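Local structure of protein-tyrosine-phosphatase PTP1 (Arabidopsis thaliana, 6KRW) at residues Leu165-Ile170 with Arg180-Asn185; Phe120-Ile125 with Gly161-Thr166; Ile219-Tyr224 with Val296-Asp301; Thr173-Met178 with Thr213-Glu218. The protein removes phosphate from phosphotyrosine in proteins through a phosphocysteine intermediate, and dephosphorylates the MAP kinases MPK6 and, in vitro, MPK4, modulating plant defence. All blocks are in the same frame, centred on the assembly; numbering follows the deposited sequence.

Interaction 1 (Leu165-Ile170 with Arg180-Asn185)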
# COMPACT_ATOMS: atom_id res chain seq x y z
N LEU A 165 -19.27 -6.09 9.76
CA LEU A 165 -18.54 -4.79 9.68
C LEU A 165 -19.49 -3.64 10.03
O LEU A 165 -20.62 -3.62 9.54
CB LEU A 165 -18.01 -4.63 8.26
CG LEU A 165 -17.19 -3.38 7.98
CD1 LEU A 165 -15.86 -3.41 8.71
CD2 LEU A 165 -16.97 -3.21 6.49
N THR A 166 -18.99 -2.70 10.82
CA THR A 166 -19.76 -1.52 11.28
C THR A 166 -18.85 -0.29 11.25
O THR A 166 -17.68 -0.39 11.60
CB THR A 166 -20.35 -1.78 12.67
OG1 THR A 166 -21.51 -2.60 12.49
CG2 THR A 166 -20.72 -0.51 13.39
N THR A 167 -19.43 0.85 10.89
CA THR A 167 -18.71 2.13 10.87
C THR A 167 -18.95 2.89 12.17
O THR A 167 -20.11 3.12 12.50
CB THR A 167 -19.14 2.95 9.65
OG1 THR A 167 -18.94 2.17 8.47
CG2 THR A 167 -18.38 4.25 9.58
N LYS A 168 -17.89 3.28 12.87
CA LYS A 168 -18.02 4.07 14.11
C LYS A 168 -18.17 5.54 13.75
O LYS A 168 -18.93 6.22 14.40
CB LYS A 168 -16.83 3.83 15.04
CG LYS A 168 -16.63 2.38 15.43
CD LYS A 168 -15.64 2.21 16.57
CE LYS A 168 -15.00 0.85 16.56
NZ LYS A 168 -14.34 0.52 17.85
N TRP A 169 -17.43 6.01 12.75
CA TRP A 169 -17.57 7.39 12.24
C TRP A 169 -16.89 7.53 10.87
O TRP A 169 -16.03 6.70 10.50
CB TRP A 169 -17.02 8.40 13.25
CG TRP A 169 -15.65 8.17 13.79
CD1 TRP A 169 -15.32 7.73 15.04
CD2 TRP A 169 -14.41 8.43 13.11
NE1 TRP A 169 -13.96 7.68 15.18
CE2 TRP A 169 -13.38 8.11 14.02
CE3 TRP A 169 -14.08 8.90 11.84
CZ2 TRP A 169 -12.03 8.23 13.68
CZ3 TRP A 169 -12.74 9.00 11.50
CH2 TRP A 169 -11.74 8.70 12.42
N ILE A 170 -17.27 8.54 10.14
CA ILE A 170 -16.66 8.97 8.85
C ILE A 170 -16.30 10.44 9.00
O ILE A 170 -17.16 11.22 9.48
CB ILE A 170 -17.64 8.75 7.69
CG1 ILE A 170 -18.22 7.34 7.69
CG2 ILE A 170 -17.03 9.15 6.36
CD1 ILE A 170 -19.35 7.13 6.69
N ARG A 180 -12.57 6.62 7.63
CA ARG A 180 -13.63 5.78 8.20
C ARG A 180 -13.06 4.93 9.32
O ARG A 180 -12.20 4.10 9.04
CB ARG A 180 -14.28 4.90 7.15
CG ARG A 180 -14.93 5.65 6.00
CD ARG A 180 -15.49 4.68 4.99
NE ARG A 180 -16.35 5.28 3.98
CZ ARG A 180 -15.95 5.80 2.81
NH1 ARG A 180 -14.66 5.85 2.48
NH2 ARG A 180 -16.84 6.29 1.97
N ASN A 181 -13.53 5.15 10.53
CA ASN A 181 -13.24 4.27 11.69
C ASN A 181 -14.19 3.08 11.61
O ASN A 181 -15.43 3.25 11.81
CB ASN A 181 -13.40 5.03 13.00
CG ASN A 181 -12.79 4.30 14.17
OD1 ASN A 181 -13.30 3.26 14.60
ND2 ASN A 181 -11.72 4.84 14.71
N LEU A 182 -13.62 1.91 11.32
CA LEU A 182 -14.41 0.69 11.07
C LEU A 182 -14.22 -0.27 12.22
O LEU A 182 -13.16 -0.26 12.88
CB LEU A 182 -13.94 0.03 9.78
CG LEU A 182 -14.09 0.86 8.51
CD1 LEU A 182 -13.63 0.06 7.28
CD2 LEU A 182 -15.52 1.36 8.39
N GLU A 183 -15.23 -1.09 12.43
CA GLU A 183 -15.25 -2.12 13.47
C GLU A 183 -15.60 -3.43 12.78
O GLU A 183 -16.67 -3.50 12.15
CB GLU A 183 -16.27 -1.75 14.53
CG GLU A 183 -16.63 -2.87 15.47
CD GLU A 183 -17.68 -2.47 16.48
OE1 GLU A 183 -17.58 -1.34 17.03
OE2 GLU A 183 -18.62 -3.26 16.70
N VAL A 184 -14.72 -4.41 12.90
CA VAL A 184 -14.90 -5.72 12.23
C VAL A 184 -14.79 -6.81 13.30
O VAL A 184 -13.98 -6.68 14.23
CB VAL A 184 -13.89 -5.90 11.09
CG1 VAL A 184 -12.46 -6.03 11.60
CG2 VAL A 184 -14.26 -7.07 10.21
N ASN A 185 -15.60 -7.86 13.16
CA ASN A 185 -15.49 -9.01 14.09
C ASN A 185 -16.23 -10.21 13.50
O ASN A 185 -17.03 -10.03 12.55
CB ASN A 185 -16.01 -8.67 15.49
CG ASN A 185 -17.49 -8.33 15.50
OD1 ASN A 185 -17.89 -7.26 15.05
ND2 ASN A 185 -18.30 -9.23 16.03
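Thr166 and Glu183 pair through their backbones, Thr166 N giving to Glu183 O at 2.8 Å and Glu183 N returning to Thr166 O at 2.7 Å. This is one antiparallel hydrogen-bonded pair of the hairpin built by strands 163-172 and 178-186. Further along, the register slips by one residue: Lys168 N donates to Asn181 O and Asn181 N to Trp169 O, and with both Lys168 and Trp169 facing Asn181 the geometry is that of a classic beta bulge.

The aromatic contact lies at the bulge. Trp169 has CG between the backbone N and the carbonyl carbon (chi1 51°), and Asn181 CB makes a CH-pi contact over one indole face, 3.4 Å from the centroid of the five-membered ring and 19° off its normal. The Asn181 amide is turned 44° from the ring.

Among the charged groups, Lys168 passes Asn181 with CD only 3.2 Å from Asn181 OD1. It then crosses Glu183 at about a right angle, where NZ and Glu183 OE1 make a long salt bridge of 3.8 Å; the lysine's hydrogen bond goes instead to Ser195.

Apolar contact lies on the other side of the hairpin. Leu165 CD1 rests 4.1 Å from Leu182 CB and 4.0 Å from Val184 CB, and all three residues also touch Trp121 of helix 117-126.

On that face the leucines and valine thus pack against a helix, while Arg180 bonds Gln200. The other carries Lys168, Glu183 and Asn181, whose OD1 is buried without a hydrogen-bonding partner, so cohesion there probably owes more to backbone bonds and the indole than to charge.

Interaction 2 (Phe120-Ile125 with Gly161-Thr166)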
# COMPACT_ATOMS: atom_id res chain seq x y z
N PHE A 120 -10.89 -10.88 1.98
CA PHE A 120 -10.20 -9.64 2.39
C PHE A 120 -10.37 -9.37 3.88
O PHE A 120 -9.38 -9.10 4.58
CB PHE A 120 -10.70 -8.46 1.55
CG PHE A 120 -10.12 -7.14 1.97
CD1 PHE A 120 -8.89 -6.72 1.48
CD2 PHE A 120 -10.80 -6.32 2.87
CE1 PHE A 120 -8.35 -5.51 1.89
CE2 PHE A 120 -10.25 -5.12 3.28
CZ PHE A 120 -9.05 -4.69 2.77
N TRP A 121 -11.62 -9.38 4.38
CA TRP A 121 -11.81 -9.07 5.80
C TRP A 121 -11.23 -10.15 6.69
O TRP A 121 -10.75 -9.81 7.78
CB TRP A 121 -13.29 -8.78 6.09
CG TRP A 121 -13.69 -7.44 5.57
CD1 TRP A 121 -14.57 -7.16 4.57
CD2 TRP A 121 -13.19 -6.18 6.03
NE1 TRP A 121 -14.67 -5.81 4.38
CE2 TRP A 121 -13.84 -5.18 5.27
CE3 TRP A 121 -12.27 -5.80 7.02
CZ2 TRP A 121 -13.58 -3.82 5.47
CZ3 TRP A 121 -12.01 -4.46 7.22
CH2 TRP A 121 -12.65 -3.49 6.44
N GLU A 122 -11.26 -11.41 6.23
CA GLU A 122 -10.63 -12.51 7.01
C GLU A 122 -9.13 -12.21 7.11
O GLU A 122 -8.57 -12.37 8.20
CB GLU A 122 -10.89 -13.84 6.33
CG GLU A 122 -10.36 -15.00 7.13
CD GLU A 122 -11.15 -15.38 8.36
OE1 GLU A 122 -12.35 -15.16 8.36
OE2 GLU A 122 -10.56 -15.95 9.30
N MET A 123 -8.52 -11.76 6.01
CA MET A 123 -7.08 -11.39 6.03
C MET A 123 -6.85 -10.24 7.03
O MET A 123 -5.90 -10.28 7.82
CB MET A 123 -6.62 -10.97 4.64
CG MET A 123 -5.18 -10.52 4.62
SD MET A 123 -4.60 -10.12 2.95
CE MET A 123 -5.53 -8.61 2.62
N VAL A 124 -7.72 -9.22 7.02
CA VAL A 124 -7.57 -8.06 7.95
C VAL A 124 -7.58 -8.57 9.39
O VAL A 124 -6.74 -8.13 10.19
CB VAL A 124 -8.71 -7.05 7.72
CG1 VAL A 124 -8.73 -6.00 8.81
CG2 VAL A 124 -8.61 -6.42 6.34
N ILE A 125 -8.53 -9.44 9.72
CA ILE A 125 -8.63 -9.95 11.11
C ILE A 125 -7.41 -10.83 11.42
O ILE A 125 -6.78 -10.62 12.48
CB ILE A 125 -9.95 -10.71 11.30
CG1 ILE A 125 -11.13 -9.75 11.12
CG2 ILE A 125 -9.97 -11.40 12.66
CD1 ILE A 125 -12.48 -10.45 11.10
N GLY A 161 -20.00 -13.52 5.13
CA GLY A 161 -20.06 -14.85 5.76
C GLY A 161 -20.10 -14.71 7.27
O GLY A 161 -21.10 -14.14 7.79
N ASN A 162 -19.03 -15.13 7.93
CA ASN A 162 -18.93 -15.16 9.41
C ASN A 162 -18.56 -13.78 9.97
O ASN A 162 -18.47 -13.66 11.20
CB ASN A 162 -17.90 -16.21 9.84
CG ASN A 162 -18.04 -16.62 11.29
OD1 ASN A 162 -19.12 -16.52 11.86
ND2 ASN A 162 -16.96 -17.08 11.89
N ILE A 163 -18.34 -12.79 9.10
CA ILE A 163 -17.75 -11.49 9.53
C ILE A 163 -18.82 -10.39 9.44
O ILE A 163 -19.53 -10.29 8.41
CB ILE A 163 -16.52 -11.16 8.67
CG1 ILE A 163 -15.34 -12.05 9.06
CG2 ILE A 163 -16.18 -9.68 8.77
CD1 ILE A 163 -14.16 -11.97 8.12
N SER A 164 -18.90 -9.57 10.48
CA SER A 164 -19.76 -8.35 10.48
C SER A 164 -18.88 -7.10 10.51
O SER A 164 -17.85 -7.09 11.22
CB SER A 164 -20.73 -8.37 11.62
OG SER A 164 -20.06 -8.19 12.86
N LEU A 165 -19.27 -6.09 9.76
CA LEU A 165 -18.54 -4.79 9.68
C LEU A 165 -19.49 -3.64 10.03
O LEU A 165 -20.62 -3.62 9.54
CB LEU A 165 -18.01 -4.63 8.26
CG LEU A 165 -17.19 -3.38 7.98
CD1 LEU A 165 -15.86 -3.41 8.71
CD2 LEU A 165 -16.97 -3.21 6.49
N THR A 166 -18.99 -2.70 10.82
CA THR A 166 -19.76 -1.52 11.28
C THR A 166 -18.85 -0.29 11.25
O THR A 166 -17.68 -0.39 11.60
CB THR A 166 -20.35 -1.78 12.67
OG1 THR A 166 -21.51 -2.60 12.49
CG2 THR A 166 -20.72 -0.51 13.39
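Trp121 has CG anti to its carbonyl carbon (chi1 -74°), and its indole reaches Leu165 on strand 163-172, while Leu165 holds CG anti to its backbone N (chi1 -178°) and meets the ring with both methyls. The two side chains cross at about a right angle. Leu165 CD1 makes a CH-pi contact over the six-membered ring, 4.1 Å from its centroid and 18° off the normal, with an offset toward the rim; Leu165 CD2 comes to 3.6 Å from Trp121 CZ2. Phe120 CD2 lies over the opposite face of the indole, 3.9 Å above its plane, and Trp121 NE1 donates to the backbone oxygen of Tyr150.

Ile163 fills the other half of the contact with its CD1 methyl. It meets Ile125 tip to tip, CD1 to CD1 at 3.7 Å, and lies 3.9 Å from Trp121 CB. The same methyl approaches Glu122 N at 3.5 Å and Glu122 OE1 at 3.7 Å, whereas OE2 of that glutamate bonds to Tyr186 and Gln126.

An alanine in place of Trp121 would remove the indole between Leu165 and Phe120, and would probably open a gap under the strand and leave the Tyr150 carbonyl without its N-H donor.

Running nearly perpendicular to the strand, the helix is joined to it here by dispersion and CH-pi contacts rather than by hydrogen bonds. The indole's one N-H is taken up outside the contact, so its ring can present carbon to the leucine without burying an unmatched donor.

Interaction 3 (Ile219-Tyr224 with Val296-Asp301)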
# COMPACT_ATOMS: atom_id res chain seq x y z
N ILE A 219 -1.61 11.40 4.12
CA ILE A 219 -1.77 9.97 4.53
C ILE A 219 -0.55 9.57 5.36
O ILE A 219 -0.70 9.03 6.46
CB ILE A 219 -1.94 9.06 3.32
CG1 ILE A 219 -3.16 9.44 2.47
CG2 ILE A 219 -1.97 7.59 3.75
CD1 ILE A 219 -3.27 8.68 1.17
N LEU A 220 0.65 9.87 4.86
CA LEU A 220 1.87 9.48 5.61
C LEU A 220 1.92 10.20 6.96
O LEU A 220 2.25 9.56 7.98
CB LEU A 220 3.10 9.81 4.76
CG LEU A 220 4.45 9.64 5.46
CD1 LEU A 220 4.61 8.21 5.97
CD2 LEU A 220 5.59 10.01 4.52
N LYS A 221 1.55 11.48 6.99
CA LYS A 221 1.59 12.24 8.26
C LYS A 221 0.63 11.61 9.28
O LYS A 221 1.01 11.53 10.48
CB LYS A 221 1.23 13.69 7.99
CG LYS A 221 2.28 14.46 7.21
CD LYS A 221 1.84 15.88 6.90
CE LYS A 221 2.79 16.59 5.96
NZ LYS A 221 4.13 16.79 6.57
N ARG A 222 -0.54 11.15 8.84
CA ARG A 222 -1.50 10.52 9.78
C ARG A 222 -0.98 9.17 10.26
O ARG A 222 -1.34 8.73 11.35
CB ARG A 222 -2.87 10.39 9.11
CG ARG A 222 -3.55 11.73 8.89
CD ARG A 222 -4.89 11.59 8.20
NE ARG A 222 -5.52 12.91 8.09
CZ ARG A 222 -6.13 13.54 9.07
NH1 ARG A 222 -6.65 14.75 8.85
NH2 ARG A 222 -6.22 12.97 10.26
N LEU A 223 -0.11 8.53 9.48
CA LEU A 223 0.37 7.17 9.83
C LEU A 223 1.71 7.21 10.56
O LEU A 223 2.12 6.13 11.04
CB LEU A 223 0.44 6.32 8.56
CG LEU A 223 -0.88 6.09 7.83
CD1 LEU A 223 -0.69 5.10 6.68
CD2 LEU A 223 -1.99 5.61 8.77
N TYR A 224 2.37 8.36 10.66
CA TYR A 224 3.64 8.43 11.43
C TYR A 224 3.43 7.88 12.84
O TYR A 224 4.37 7.24 13.38
CB TYR A 224 4.13 9.88 11.55
CG TYR A 224 4.83 10.46 10.34
CD1 TYR A 224 5.68 9.72 9.54
CD2 TYR A 224 4.70 11.81 10.04
CE1 TYR A 224 6.34 10.29 8.46
CE2 TYR A 224 5.35 12.39 8.97
CZ TYR A 224 6.18 11.63 8.17
OH TYR A 224 6.83 12.21 7.12
N VAL A 296 10.85 14.54 -1.57
CA VAL A 296 11.46 15.89 -1.39
C VAL A 296 10.51 16.77 -0.58
O VAL A 296 10.99 17.42 0.37
CB VAL A 296 11.84 16.51 -2.74
CG1 VAL A 296 12.10 18.01 -2.61
CG2 VAL A 296 13.04 15.81 -3.32
N ASP A 297 9.23 16.83 -0.96
CA ASP A 297 8.26 17.74 -0.29
C ASP A 297 8.16 17.35 1.19
O ASP A 297 8.12 18.25 2.04
CB ASP A 297 6.89 17.67 -0.97
CG ASP A 297 6.89 18.31 -2.34
OD1 ASP A 297 7.90 18.97 -2.68
OD2 ASP A 297 5.90 18.11 -3.09
N GLU A 298 8.19 16.03 1.47
CA GLU A 298 8.03 15.62 2.88
C GLU A 298 9.31 15.94 3.66
O GLU A 298 9.22 16.36 4.82
CB GLU A 298 7.60 14.17 3.00
CG GLU A 298 7.24 13.81 4.42
CD GLU A 298 6.07 14.58 5.00
OE1 GLU A 298 5.35 15.19 4.22
OE2 GLU A 298 5.90 14.53 6.22
N LEU A 299 10.48 15.69 3.07
CA LEU A 299 11.76 16.03 3.73
C LEU A 299 11.86 17.54 3.98
O LEU A 299 12.46 17.91 5.01
CB LEU A 299 12.94 15.54 2.88
CG LEU A 299 13.14 14.02 2.87
CD1 LEU A 299 14.19 13.62 1.84
CD2 LEU A 299 13.52 13.51 4.26
N GLU A 300 11.27 18.38 3.12
CA GLU A 300 11.25 19.85 3.36
C GLU A 300 10.37 20.15 4.59
O GLU A 300 10.81 20.98 5.41
CB GLU A 300 10.76 20.58 2.12
CG GLU A 300 11.79 20.64 1.03
CD GLU A 300 11.32 21.26 -0.28
OE1 GLU A 300 10.09 21.51 -0.45
OE2 GLU A 300 12.22 21.51 -1.13
N ASP A 301 9.23 19.48 4.72
CA ASP A 301 8.36 19.64 5.92
C ASP A 301 9.11 19.19 7.17
O ASP A 301 9.07 19.92 8.17
CB ASP A 301 7.08 18.83 5.79
CG ASP A 301 6.00 19.53 4.99
OD1 ASP A 301 6.25 20.64 4.52
OD2 ASP A 301 4.92 18.93 4.86
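Leu220, on helix 214-223, touches Glu298 of helix 285-303 through carbon alone, its CD2 lying 4.1 Å from Glu298 CG. One residue on, Lys221 carries the charge. Its chain bends at the end (chi4 -65°), placing NZ between two carboxylates: NZ meets Glu298 OE2 on the syn side at 2.9 Å, with a weak second bond to OE1 at 3.1 Å, and meets Asp301 OD2 on the anti side at 2.9 Å. Tyr224 completes the group. It reaches Glu298 tip to tip, and its OH donates to OE2 at 2.7 Å on the anti side, 28° out of the carboxylate plane; ring and carboxylate are turned 46° apart. Leu220 O lies over one face of that ring.

Arg217, one turn before Lys221, makes salt bridges of its own to Glu298 OE1 and Asp301 OD2. An alanine in place of Glu298 would take the carboxylate away, and would probably leave the Tyr224 hydroxyl without its acceptor and Lys221 and Arg217 with Asp301 as the one remaining carboxylate of the pair.

Two cations thus share two carboxylates in a salt-bridge network. With Lys221, Tyr224 and Arg217 gathered round it, the buried Glu298 carboxylate is likely to stay ionised.

Interaction 4 (Thr173-Met178 with Thr213-Glu218)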
# COMPACT_ATOMS: atom_id res chain seq x y z
N THR A 173 -11.16 15.29 5.23
CA THR A 173 -10.09 16.28 5.44
C THR A 173 -10.18 17.35 4.36
O THR A 173 -10.86 17.12 3.36
CB THR A 173 -8.73 15.57 5.34
OG1 THR A 173 -8.57 15.20 3.96
CG2 THR A 173 -8.63 14.39 6.26
N ASP A 174 -9.42 18.43 4.52
CA ASP A 174 -9.31 19.53 3.53
C ASP A 174 -8.65 19.04 2.23
O ASP A 174 -8.86 19.67 1.19
CB ASP A 174 -8.48 20.70 4.09
CG ASP A 174 -9.08 21.35 5.33
OD1 ASP A 174 -10.31 21.36 5.46
OD2 ASP A 174 -8.30 21.87 6.15
N THR A 175 -7.87 17.96 2.27
CA THR A 175 -7.07 17.45 1.13
C THR A 175 -7.78 16.32 0.37
O THR A 175 -7.11 15.69 -0.45
CB THR A 175 -5.71 16.98 1.65
OG1 THR A 175 -5.93 16.07 2.72
CG2 THR A 175 -4.87 18.13 2.17
N SER A 176 -9.08 16.10 0.62
CA SER A 176 -9.99 15.13 -0.04
C SER A 176 -9.86 13.72 0.53
O SER A 176 -10.50 12.84 -0.03
CB SER A 176 -9.95 15.09 -1.56
OG SER A 176 -9.82 16.39 -2.11
N LEU A 177 -9.15 13.51 1.64
CA LEU A 177 -9.15 12.14 2.21
C LEU A 177 -10.50 11.87 2.87
O LEU A 177 -11.06 12.79 3.42
CB LEU A 177 -8.02 12.04 3.23
CG LEU A 177 -6.62 12.25 2.67
CD1 LEU A 177 -5.61 12.10 3.80
CD2 LEU A 177 -6.31 11.25 1.54
N MET A 178 -10.93 10.61 2.85
CA MET A 178 -12.11 10.09 3.58
C MET A 178 -11.62 9.13 4.65
O MET A 178 -10.90 8.15 4.27
CB MET A 178 -13.09 9.41 2.64
CG MET A 178 -13.96 10.38 1.89
SD MET A 178 -14.93 9.55 0.63
CE MET A 178 -13.66 9.26 -0.62
N THR A 213 1.36 16.85 -4.23
CA THR A 213 1.76 15.76 -3.30
C THR A 213 1.07 15.89 -1.95
O THR A 213 1.37 15.12 -1.04
CB THR A 213 3.28 15.75 -3.08
OG1 THR A 213 3.68 16.97 -2.44
CG2 THR A 213 4.02 15.57 -4.39
N VAL A 214 0.16 16.86 -1.80
CA VAL A 214 -0.30 17.23 -0.44
C VAL A 214 -1.16 16.10 0.16
O VAL A 214 -0.95 15.79 1.34
CB VAL A 214 -1.03 18.57 -0.49
CG1 VAL A 214 -1.56 18.95 0.88
CG2 VAL A 214 -0.14 19.67 -1.04
N ALA A 215 -2.13 15.58 -0.60
CA ALA A 215 -3.05 14.56 -0.02
C ALA A 215 -2.25 13.28 0.30
O ALA A 215 -2.39 12.71 1.39
CB ALA A 215 -4.16 14.27 -0.98
N VAL A 216 -1.38 12.88 -0.61
CA VAL A 216 -0.61 11.63 -0.35
C VAL A 216 0.30 11.82 0.87
O VAL A 216 0.37 10.91 1.72
CB VAL A 216 0.17 11.25 -1.61
CG1 VAL A 216 1.12 10.11 -1.28
CG2 VAL A 216 -0.76 10.80 -2.71
N ARG A 217 0.92 12.98 1.01
CA ARG A 217 1.77 13.22 2.21
C ARG A 217 0.91 13.30 3.47
O ARG A 217 1.40 12.91 4.53
CB ARG A 217 2.65 14.45 1.98
CG ARG A 217 3.77 14.17 0.99
CD ARG A 217 4.75 15.30 0.85
NE ARG A 217 4.12 16.56 0.51
CZ ARG A 217 3.93 17.58 1.34
NH1 ARG A 217 4.32 17.50 2.60
NH2 ARG A 217 3.37 18.68 0.89
N GLU A 218 -0.34 13.79 3.39
CA GLU A 218 -1.19 13.78 4.59
C GLU A 218 -1.44 12.34 5.05
O GLU A 218 -1.49 12.10 6.26
CB GLU A 218 -2.48 14.54 4.33
CG GLU A 218 -3.32 14.64 5.58
CD GLU A 218 -4.57 15.49 5.46
OE1 GLU A 218 -4.55 16.50 4.75
OE2 GLU A 218 -5.56 15.01 5.95
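A type I beta turn from Thr173 to Ser176, in the loop between strands 163-172 and 178-186, docks Thr173 and Thr175 onto Glu218 in helix 214-223. Thr175 OG1 lies between its backbone N and carbonyl carbon (chi1 53°) and donates to Glu218 OE1 in a very short bond of 2.5 Å, whose exact length is doubtful. Behind it runs a relay: Leu177 N donates to Thr173 OG1 at 2.9 Å, and Thr173 OG1 donates to Thr175 OG1 at 3.0 Å. Each threonine hydroxyl thus accepts one bond and donates another, leading from the loop backbone to the helix carboxylate.

Van der Waals contacts accompany this line. The Ala215 CB methyl sits 3.3 Å from the carbonyl oxygen Thr175 O, and Thr175 CG2 lies 3.6 Å from Val214 CG1, the two side chains crossing at about a right angle. Leu177 slides past Glu218 in the opposite direction, its CD1 coming to 3.9 Å from Glu218 CG.

Glu218 OE2 also makes a salt bridge to Arg222, one turn on in the same helix. Beyond the loop, Val216 packs on helix 242-259, while Thr213, just before the helix, and Arg217 within it join helix 285-303.

How the interactions relate
From the N terminus, interaction 2 comes first, closing a loop of 35 residues between helix 117-126 and the start of strand 163-172. Interaction 1 begins on that strand, sharing Leu165 and Thr166 with interaction 2, and closes the hairpin; the helix and the strand pair thus form one continuous block. The loop of that hairpin holds 173-178, so interaction 4, reaching forward to 213-218, crosses interaction 1 and ties the hairpin to helix 214-223. Interaction 3 opens on the same helix after interaction 4 has closed, and spans 71 residues to helix 285-303. Interactions 3 and 4 touch, Thr213 probably bonding to Asp297, whereas interactions 2 and 3 lie about 30 Å apart, centre to centre.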